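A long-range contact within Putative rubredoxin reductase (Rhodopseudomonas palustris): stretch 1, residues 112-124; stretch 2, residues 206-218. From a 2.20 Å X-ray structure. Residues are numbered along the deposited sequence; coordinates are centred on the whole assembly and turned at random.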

# COMPACT_ATOMS: atom_id res chain seq x y z
N MET A 112 14.47 2.59 6.13
CA MET A 112 15.11 3.70 6.83
C MET A 112 15.90 4.66 5.94
O MET A 112 16.61 4.25 5.03
CB MET A 112 16.04 3.16 7.92
CG MET A 112 15.33 2.36 9.02
SD MET A 112 14.30 3.36 10.10
CE MET A 112 12.69 3.05 9.41
N LEU A 113 15.75 5.95 6.22
CA LEU A 113 16.48 6.96 5.47
C LEU A 113 17.95 6.78 5.87
O LEU A 113 18.29 6.93 7.05
CB LEU A 113 16.01 8.37 5.86
CG LEU A 113 16.66 9.52 5.10
CD1 LEU A 113 16.23 9.46 3.63
CD2 LEU A 113 16.25 10.84 5.72
N ASP A 114 18.79 6.44 4.90
CA ASP A 114 20.21 6.19 5.15
C ASP A 114 21.04 7.47 5.02
O ASP A 114 21.92 7.58 4.15
CB ASP A 114 20.70 5.14 4.15
CG ASP A 114 22.05 4.56 4.53
OD1 ASP A 114 22.63 4.94 5.57
OD2 ASP A 114 22.53 3.69 3.76
N VAL A 115 20.79 8.43 5.90
CA VAL A 115 21.49 9.70 5.85
C VAL A 115 21.89 10.18 7.25
O VAL A 115 21.25 9.85 8.24
CB VAL A 115 20.55 10.74 5.16
CG1 VAL A 115 20.49 12.03 5.94
CG2 VAL A 115 21.01 10.97 3.74
N PRO A 116 22.98 10.96 7.35
CA PRO A 116 23.42 11.46 8.66
C PRO A 116 22.29 12.15 9.42
O PRO A 116 21.52 12.92 8.83
CB PRO A 116 24.56 12.41 8.31
CG PRO A 116 25.18 11.74 7.12
CD PRO A 116 23.95 11.35 6.30
N ASN A 117 22.20 11.87 10.72
CA ASN A 117 21.17 12.46 11.58
C ASN A 117 19.74 12.07 11.18
O ASN A 117 18.77 12.63 11.71
CB ASN A 117 21.31 13.99 11.60
CG ASN A 117 22.33 14.48 12.62
OD1 ASN A 117 22.63 15.68 12.67
ND2 ASN A 117 22.85 13.57 13.44
N ALA A 118 19.60 11.11 10.27
CA ALA A 118 18.27 10.69 9.83
C ALA A 118 17.43 10.11 10.96
O ALA A 118 16.21 10.01 10.84
CB ALA A 118 18.40 9.67 8.71
N SER A 119 18.08 9.72 12.05
CA SER A 119 17.37 9.13 13.18
C SER A 119 17.05 10.09 14.32
O SER A 119 16.70 9.65 15.41
CB SER A 119 18.15 7.94 13.72
OG SER A 119 19.41 8.35 14.21
N LEU A 120 17.17 11.40 14.09
CA LEU A 120 16.83 12.36 15.14
C LEU A 120 15.34 12.24 15.42
O LEU A 120 14.58 11.76 14.58
CB LEU A 120 17.19 13.78 14.70
CG LEU A 120 18.69 14.09 14.68
CD1 LEU A 120 18.91 15.48 14.11
CD2 LEU A 120 19.26 13.98 16.09
N PRO A 121 14.89 12.69 16.59
CA PRO A 121 13.47 12.61 16.97
C PRO A 121 12.45 13.16 15.97
O PRO A 121 11.38 12.58 15.79
CB PRO A 121 13.43 13.38 18.29
CG PRO A 121 14.81 13.19 18.85
CD PRO A 121 15.67 13.39 17.63
N ASP A 122 12.78 14.28 15.33
CA ASP A 122 11.86 14.91 14.39
C ASP A 122 11.89 14.41 12.95
O ASP A 122 11.45 15.11 12.03
CB ASP A 122 12.04 16.43 14.42
CG ASP A 122 11.47 17.06 15.69
OD1 ASP A 122 12.04 18.07 16.16
OD2 ASP A 122 10.46 16.55 16.22
N VAL A 123 12.41 13.20 12.75
CA VAL A 123 12.44 12.59 11.42
C VAL A 123 11.48 11.40 11.57
O VAL A 123 11.85 10.34 12.09
CB VAL A 123 13.86 12.10 11.04
CG1 VAL A 123 13.81 11.37 9.72
CG2 VAL A 123 14.80 13.30 10.94
N LEU A 124 10.25 11.60 11.12
CA LEU A 124 9.20 10.60 11.26
C LEU A 124 8.78 9.85 10.00
O LEU A 124 8.93 10.34 8.88
CB LEU A 124 7.96 11.27 11.85
CG LEU A 124 8.23 12.13 13.09
CD1 LEU A 124 6.97 12.90 13.48
CD2 LEU A 124 8.70 11.24 14.22
N ARG A 206 18.14 14.21 -3.92
CA ARG A 206 18.08 13.23 -2.83
C ARG A 206 18.51 13.95 -1.57
O ARG A 206 19.22 14.96 -1.63
CB ARG A 206 19.10 12.10 -3.01
CG ARG A 206 19.02 11.30 -4.27
CD ARG A 206 20.28 10.43 -4.36
NE ARG A 206 20.42 9.57 -3.19
CZ ARG A 206 20.21 8.25 -3.19
NH1 ARG A 206 19.85 7.63 -4.31
NH2 ARG A 206 20.34 7.56 -2.07
N ALA A 207 18.12 13.40 -0.42
CA ALA A 207 18.54 13.96 0.85
C ALA A 207 19.93 13.36 1.08
O ALA A 207 20.13 12.16 0.90
CB ALA A 207 17.58 13.53 1.96
N THR A 208 20.90 14.20 1.45
CA THR A 208 22.25 13.71 1.69
C THR A 208 22.63 13.88 3.15
O THR A 208 23.65 13.35 3.60
CB THR A 208 23.29 14.47 0.85
OG1 THR A 208 23.22 15.87 1.16
CG2 THR A 208 23.04 14.26 -0.64
N GLU A 209 21.81 14.62 3.90
CA GLU A 209 22.06 14.88 5.31
C GLU A 209 20.89 15.64 5.93
O GLU A 209 20.22 16.41 5.25
CB GLU A 209 23.36 15.70 5.44
CG GLU A 209 23.59 16.35 6.80
CD GLU A 209 24.89 17.17 6.87
OE1 GLU A 209 25.10 18.03 5.99
OE2 GLU A 209 25.70 16.95 7.80
N ILE A 210 20.64 15.41 7.22
CA ILE A 210 19.59 16.12 7.93
C ILE A 210 20.30 17.13 8.82
O ILE A 210 20.95 16.76 9.80
CB ILE A 210 18.77 15.19 8.85
CG1 ILE A 210 18.06 14.11 8.02
CG2 ILE A 210 17.78 16.03 9.68
CD1 ILE A 210 17.25 14.65 6.85
N ALA A 211 20.19 18.41 8.47
CA ALA A 211 20.82 19.47 9.24
C ALA A 211 20.16 19.62 10.61
O ALA A 211 18.94 19.75 10.72
CB ALA A 211 20.76 20.79 8.48
N ALA A 212 20.98 19.59 11.65
CA ALA A 212 20.45 19.74 12.99
C ALA A 212 21.28 20.70 13.83
O ALA A 212 22.43 21.02 13.50
CB ALA A 212 20.38 18.39 13.67
N GLU A 213 20.67 21.15 14.91
CA GLU A 213 21.29 22.06 15.85
C GLU A 213 20.99 21.38 17.18
O GLU A 213 19.84 21.27 17.59
CB GLU A 213 20.62 23.43 15.75
CG GLU A 213 21.17 24.47 16.68
CD GLU A 213 20.32 24.63 17.92
OE1 GLU A 213 19.10 24.88 17.79
OE2 GLU A 213 20.88 24.50 19.02
N GLY A 214 22.04 20.91 17.84
CA GLY A 214 21.85 20.19 19.08
C GLY A 214 21.33 18.85 18.58
O GLY A 214 22.08 18.06 17.99
N ASP A 215 20.04 18.60 18.79
CA ASP A 215 19.41 17.39 18.30
C ASP A 215 18.07 17.78 17.72
O ASP A 215 17.14 16.98 17.62
CB ASP A 215 19.25 16.36 19.42
CG ASP A 215 20.53 15.56 19.66
OD1 ASP A 215 21.07 15.01 18.68
OD2 ASP A 215 20.98 15.49 20.82
N ARG A 216 18.00 19.05 17.33
CA ARG A 216 16.81 19.64 16.74
C ARG A 216 17.00 19.77 15.24
O ARG A 216 17.93 20.44 14.79
CB ARG A 216 16.56 21.03 17.32
CG ARG A 216 16.20 21.04 18.79
CD ARG A 216 15.96 22.47 19.26
NE ARG A 216 17.20 23.18 19.55
CZ ARG A 216 18.02 22.88 20.55
NH1 ARG A 216 19.12 23.58 20.75
NH2 ARG A 216 17.73 21.87 21.37
N VAL A 217 16.13 19.13 14.47
CA VAL A 217 16.21 19.22 13.02
C VAL A 217 16.10 20.68 12.60
O VAL A 217 15.28 21.42 13.16
CB VAL A 217 15.06 18.44 12.34
CG1 VAL A 217 15.04 18.72 10.86
CG2 VAL A 217 15.20 16.95 12.60
N THR A 218 16.90 21.12 11.64
CA THR A 218 16.81 22.50 11.18
C THR A 218 16.71 22.58 9.66
O THR A 218 16.53 23.66 9.10
CB THR A 218 18.02 23.38 11.63
OG1 THR A 218 19.24 22.77 11.21
CG2 THR A 218 18.01 23.57 13.13
O HOH W 1 13.18 20.84 15.60
O HOH W 2 14.70 16.63 15.89

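A chain of tight turns lies against a β-hairpin here, held by one direct hydrogen bond, two waters and a run of aliphatic side chains. Leu113 opens the contact, its CD2 lying 4.1 Å from CD1 of Ile210. Val115 packs closer, with CG1 3.8 Å from CG1 of Ile210; its two methyls lie along the strand backbone, CG2 3.2 Å from the backbone O of Ala207 and CG1 3.3 Å from CA of Glu209. Pro116 begins the corner of a type II turn, which suits its phi of -53°, and its carbonyl O accepts the cross-stretch hydrogen bond from Ile210 N at 3.1 Å. Asn117 takes the next corner at positive phi, a conformation asparagine tolerates well, and its CB rests 3.3 Å from Ile210 O. Ile210, buried, is thus the hub of this half.

Leu120 reaches over the hairpin's end: CD1 sits 3.3 Å from CB of Ala212, while CD2 approaches OD1 of Asp215 at 3.3 Å. Asp122 supplies the polar link. Its OD1 accepts from water 1, which also donates to Val217 O, and its backbone N donates to water 2, which binds Asp215 O and Val217 N. Buried Val123 closes the apolar layer, CG2 lying 4.0 Å from Val217 CG2 and 4.2 Å from Ile210 CG2.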